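Side-chain contacts in hypothetical protein (Pseudomonas aeruginosa, PDB 2H9F), which probably isomerises methylaconitate, acting as an isomerase of the PrpF family: residues 120-124 with 125-129; 253-256 with 257-261. One frame throughout, in Å; residues are numbered along the deposited sequence.

Interaction 1 (120-124 with 125-129); sequences GLVDP and ARIPE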
# COMPACT_ATOMS: atom_id res chain seq x y z
N GLY A 120 -16.20 14.60 -18.14
CA GLY A 120 -16.92 15.37 -19.15
C GLY A 120 -16.77 14.78 -20.52
O GLY A 120 -16.86 15.51 -21.52
N LEU A 121 -16.54 13.48 -20.61
CA LEU A 121 -16.24 12.91 -21.92
C LEU A 121 -17.46 12.30 -22.60
O LEU A 121 -17.39 11.85 -23.73
CB LEU A 121 -15.13 11.87 -21.80
CG LEU A 121 -13.74 12.35 -21.36
CD1 LEU A 121 -12.88 11.15 -20.99
CD2 LEU A 121 -13.11 13.15 -22.47
N VAL A 122 -18.59 12.29 -21.91
CA VAL A 122 -19.82 11.71 -22.47
C VAL A 122 -20.76 12.79 -23.02
O VAL A 122 -20.99 13.80 -22.38
CB VAL A 122 -20.55 10.84 -21.42
CG1 VAL A 122 -21.85 10.28 -21.99
CG2 VAL A 122 -19.61 9.73 -20.96
N ASP A 123 -21.28 12.56 -24.22
CA ASP A 123 -22.26 13.45 -24.82
C ASP A 123 -23.35 13.72 -23.77
O ASP A 123 -23.95 12.80 -23.23
CB ASP A 123 -22.85 12.77 -26.06
CG ASP A 123 -23.90 13.62 -26.80
OD1 ASP A 123 -24.28 14.73 -26.35
OD2 ASP A 123 -24.32 13.11 -27.87
N PRO A 124 -23.60 14.99 -23.47
CA PRO A 124 -24.63 15.28 -22.46
C PRO A 124 -26.04 14.87 -22.86
O PRO A 124 -26.90 14.71 -21.98
CB PRO A 124 -24.53 16.79 -22.28
CG PRO A 124 -23.91 17.28 -23.51
CD PRO A 124 -22.97 16.22 -23.98
N ALA A 125 -26.30 14.67 -24.16
CA ALA A 125 -27.59 14.06 -24.57
C ALA A 125 -27.83 12.68 -23.95
O ALA A 125 -28.97 12.20 -23.90
CB ALA A 125 -27.72 13.98 -26.11
N ARG A 126 -26.76 12.03 -23.49
CA ARG A 126 -26.87 10.68 -22.94
C ARG A 126 -27.01 10.65 -21.42
O ARG A 126 -27.15 9.57 -20.88
CB ARG A 126 -25.66 9.84 -23.33
CG ARG A 126 -25.56 9.64 -24.83
CD ARG A 126 -24.37 8.78 -25.17
NE ARG A 126 -24.46 7.43 -24.65
CZ ARG A 126 -25.22 6.47 -25.18
NH1 ARG A 126 -25.96 6.69 -26.24
NH2 ARG A 126 -25.24 5.27 -24.63
N ILE A 127 -26.93 11.80 -20.75
CA ILE A 127 -26.83 11.86 -19.29
C ILE A 127 -28.15 12.38 -18.76
O ILE A 127 -28.60 13.45 -19.16
CB ILE A 127 -25.66 12.79 -18.83
CG1 ILE A 127 -24.33 12.46 -19.58
CG2 ILE A 127 -25.44 12.73 -17.37
CD1 ILE A 127 -23.09 13.37 -19.13
N PRO A 128 -28.80 11.63 -17.87
CA PRO A 128 -30.04 12.11 -17.33
C PRO A 128 -29.75 13.11 -16.21
O PRO A 128 -28.62 13.23 -15.79
CB PRO A 128 -30.65 10.86 -16.72
CG PRO A 128 -29.47 10.08 -16.24
CD PRO A 128 -28.43 10.32 -17.31
N GLU A 129 -30.77 13.78 -15.71
CA GLU A 129 -30.62 14.49 -14.45
C GLU A 129 -30.64 13.45 -13.32
O GLU A 129 -29.79 13.44 -12.43
CB GLU A 129 -31.72 15.55 -14.32
CG GLU A 129 -31.75 16.32 -13.00
CD GLU A 129 -30.57 17.29 -12.79
OE1 GLU A 129 -29.74 17.55 -13.72
OE2 GLU A 129 -30.51 17.80 -11.66
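Asp123 turns its CG opposite its own backbone N (chi1 -180°), and this swings the carboxylate forward over the start of the short 3-10 turn that contains Ala125. Asp123 OD1 accepts Ala125 N there at 3.0 Å. The N-H points nearly straight at the oxygen (160°), yet it comes from well above the carboxylate plane. Ala125 CB lies 3.5 Å from Asp123 OD1. This Asx turn leads into the 3-10 segment that starts at Pro124. Two i to i+3 backbone bonds complete the turn: Arg126 N reaches Asp123 O at 2.9 Å and Ile127 N reaches Pro124 O at 3.2 Å. The turn brings Val122 and Ile127 together: Val122 CG1, anti to its backbone N (chi1 178°), packs 4.1 Å from Ile127 CG1 and equally close to Arg126 CB, while Ile127 CD1 lies 3.9 Å from Val122 O. Val122 and Ile127 both rest on Leu117 of helix 106-118, so the loop leading to strand 131-139 is folded back on that helix. The guanidinium of Arg126 turns elsewhere, to a salt bridge with Glu134. Because its OD1 takes Ala125 N and its backbone O takes Arg126 N, Asp123 ties the first amides of the turn through side chain and main chain together, and its negative charge would probably suit the N-terminal end of the turn.

Interaction 2 (253-256 with 257-261); sequences IRVA and GALRM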
# COMPACT_ATOMS: atom_id res chain seq x y z
N ILE A 253 -12.37 -35.84 -8.69
CA ILE A 253 -13.44 -35.40 -9.59
C ILE A 253 -12.89 -34.34 -10.53
O ILE A 253 -13.12 -34.39 -11.76
CB ILE A 253 -14.66 -34.86 -8.83
CG1 ILE A 253 -15.18 -35.91 -7.82
CG2 ILE A 253 -15.76 -34.54 -9.81
CD1 ILE A 253 -16.29 -35.46 -6.95
N ARG A 254 -12.13 -33.41 -9.96
CA ARG A 254 -11.55 -32.34 -10.75
C ARG A 254 -10.64 -32.94 -11.85
O ARG A 254 -10.71 -32.55 -13.00
CB ARG A 254 -10.75 -31.37 -9.85
CG ARG A 254 -10.44 -30.00 -10.51
CD ARG A 254 -9.51 -29.11 -9.66
NE ARG A 254 -8.13 -29.61 -9.65
CZ ARG A 254 -7.21 -29.39 -10.59
NH1 ARG A 254 -7.41 -28.60 -11.62
NH2 ARG A 254 -6.03 -29.93 -10.46
N VAL A 255 -9.83 -33.93 -11.49
CA VAL A 255 -8.92 -34.58 -12.45
C VAL A 255 -9.67 -35.34 -13.56
O VAL A 255 -9.31 -35.28 -14.74
CB VAL A 255 -7.92 -35.53 -11.69
CG1 VAL A 255 -7.07 -36.36 -12.64
CG2 VAL A 255 -7.02 -34.70 -10.77
N ALA A 256 -10.71 -36.06 -13.16
CA ALA A 256 -11.59 -36.75 -14.10
C ALA A 256 -12.18 -35.77 -15.14
O ALA A 256 -12.13 -36.04 -16.35
CB ALA A 256 -12.68 -37.47 -13.33
N GLY A 257 -12.67 -34.63 -14.69
CA GLY A 257 -13.19 -33.59 -15.59
C GLY A 257 -12.12 -32.97 -16.46
O GLY A 257 -12.36 -32.69 -17.64
N ALA A 258 -10.92 -32.78 -15.91
CA ALA A 258 -9.80 -32.24 -16.69
C ALA A 258 -9.49 -33.15 -17.83
O ALA A 258 -9.22 -32.70 -18.94
CB ALA A 258 -8.57 -32.10 -15.85
N LEU A 259 -9.46 -34.44 -17.52
CA LEU A 259 -9.19 -35.47 -18.52
C LEU A 259 -10.25 -35.43 -19.60
O LEU A 259 -9.95 -35.39 -20.79
CB LEU A 259 -9.17 -36.86 -17.88
CG LEU A 259 -7.81 -37.31 -17.34
CD1 LEU A 259 -8.00 -38.39 -16.29
CD2 LEU A 259 -6.91 -37.79 -18.49
N ARG A 260 -11.50 -35.46 -19.17
CA ARG A 260 -12.64 -35.49 -20.08
C ARG A 260 -12.74 -34.19 -20.93
O ARG A 260 -13.18 -34.25 -22.07
CB ARG A 260 -13.92 -35.73 -19.27
CG ARG A 260 -15.19 -35.84 -20.06
CD ARG A 260 -15.23 -37.05 -20.95
NE ARG A 260 -16.60 -37.27 -21.42
CZ ARG A 260 -17.03 -37.13 -22.69
NH1 ARG A 260 -16.23 -36.75 -23.71
NH2 ARG A 260 -18.32 -37.38 -22.94
N MSE A 261 -12.32 -33.06 -20.37
CA MSE A 261 -12.30 -31.78 -21.08
C MSE A 261 -11.10 -31.63 -22.02
O MSE A 261 -10.99 -30.64 -22.77
CB MSE A 261 -12.27 -30.62 -20.09
CG MSE A 261 -13.56 -30.43 -19.34
SE MSE A 261 -13.45 -29.08 -18.03
CE MSE A 261 -14.05 -27.54 -19.05
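Val255 and Leu259 meet one helical turn apart, with Val255 CG1 4.3 Å from Leu259 CD1, a loose apolar contact. Leu259 CG stands beside its own backbone N (chi1 -89°), which lays the branch along the preceding turn: Leu259 CG is 3.6 Å from Val255 O, the carbonyl that also accepts Leu259 N at 2.9 Å. Ala258 CB sits 3.4 Å from the same Val255 O, and Arg260 CB lies 3.4 Å from Ala256 O. These are the close approaches of a regular alpha-helix, the last turns of helix 244-260, where i to i+4 bonds run from Gly257 N to Ile253 O (3.0 Å), from Ala258 N to Arg254 O and from Arg260 N to Ala256 O (2.9 Å). Around this backbone the helix is set against strands of the fold: Ile253 and Ala256 pack on Val204 of strand 200-204, Ile253 also meets Ile279 of strand 278-283, and Ala258 touches Ile264 and Pro277. Arg254 forms a salt bridge with Glu251 and gives hydrogen bonds to the carbonyls of Arg273 and Pro277, whereas Arg260 pairs with Asp200.

In the fold
Interaction 1 is a surface contact and interaction 2 a largely buried one; they lie on opposite sides of the chain's centre, their own centres about 49 Å apart, and share no element. The 120-129 segment is a loop between helix 106-118 and strand 131-139, whereas 253-260 belongs to the C-terminal part of helix 244-260, set against strands 200-204 and 278-283. Their chemistry follows: the loop turn adds a carboxylate bond to two i to i+3 backbone bonds, while the helix uses i to i+4 backbone bonds throughout. Arg126 reaches Glu134 on the next strand and Arg260 the sequence-distant Asp200, whereas Arg254 pairs with Glu251 within its own helix.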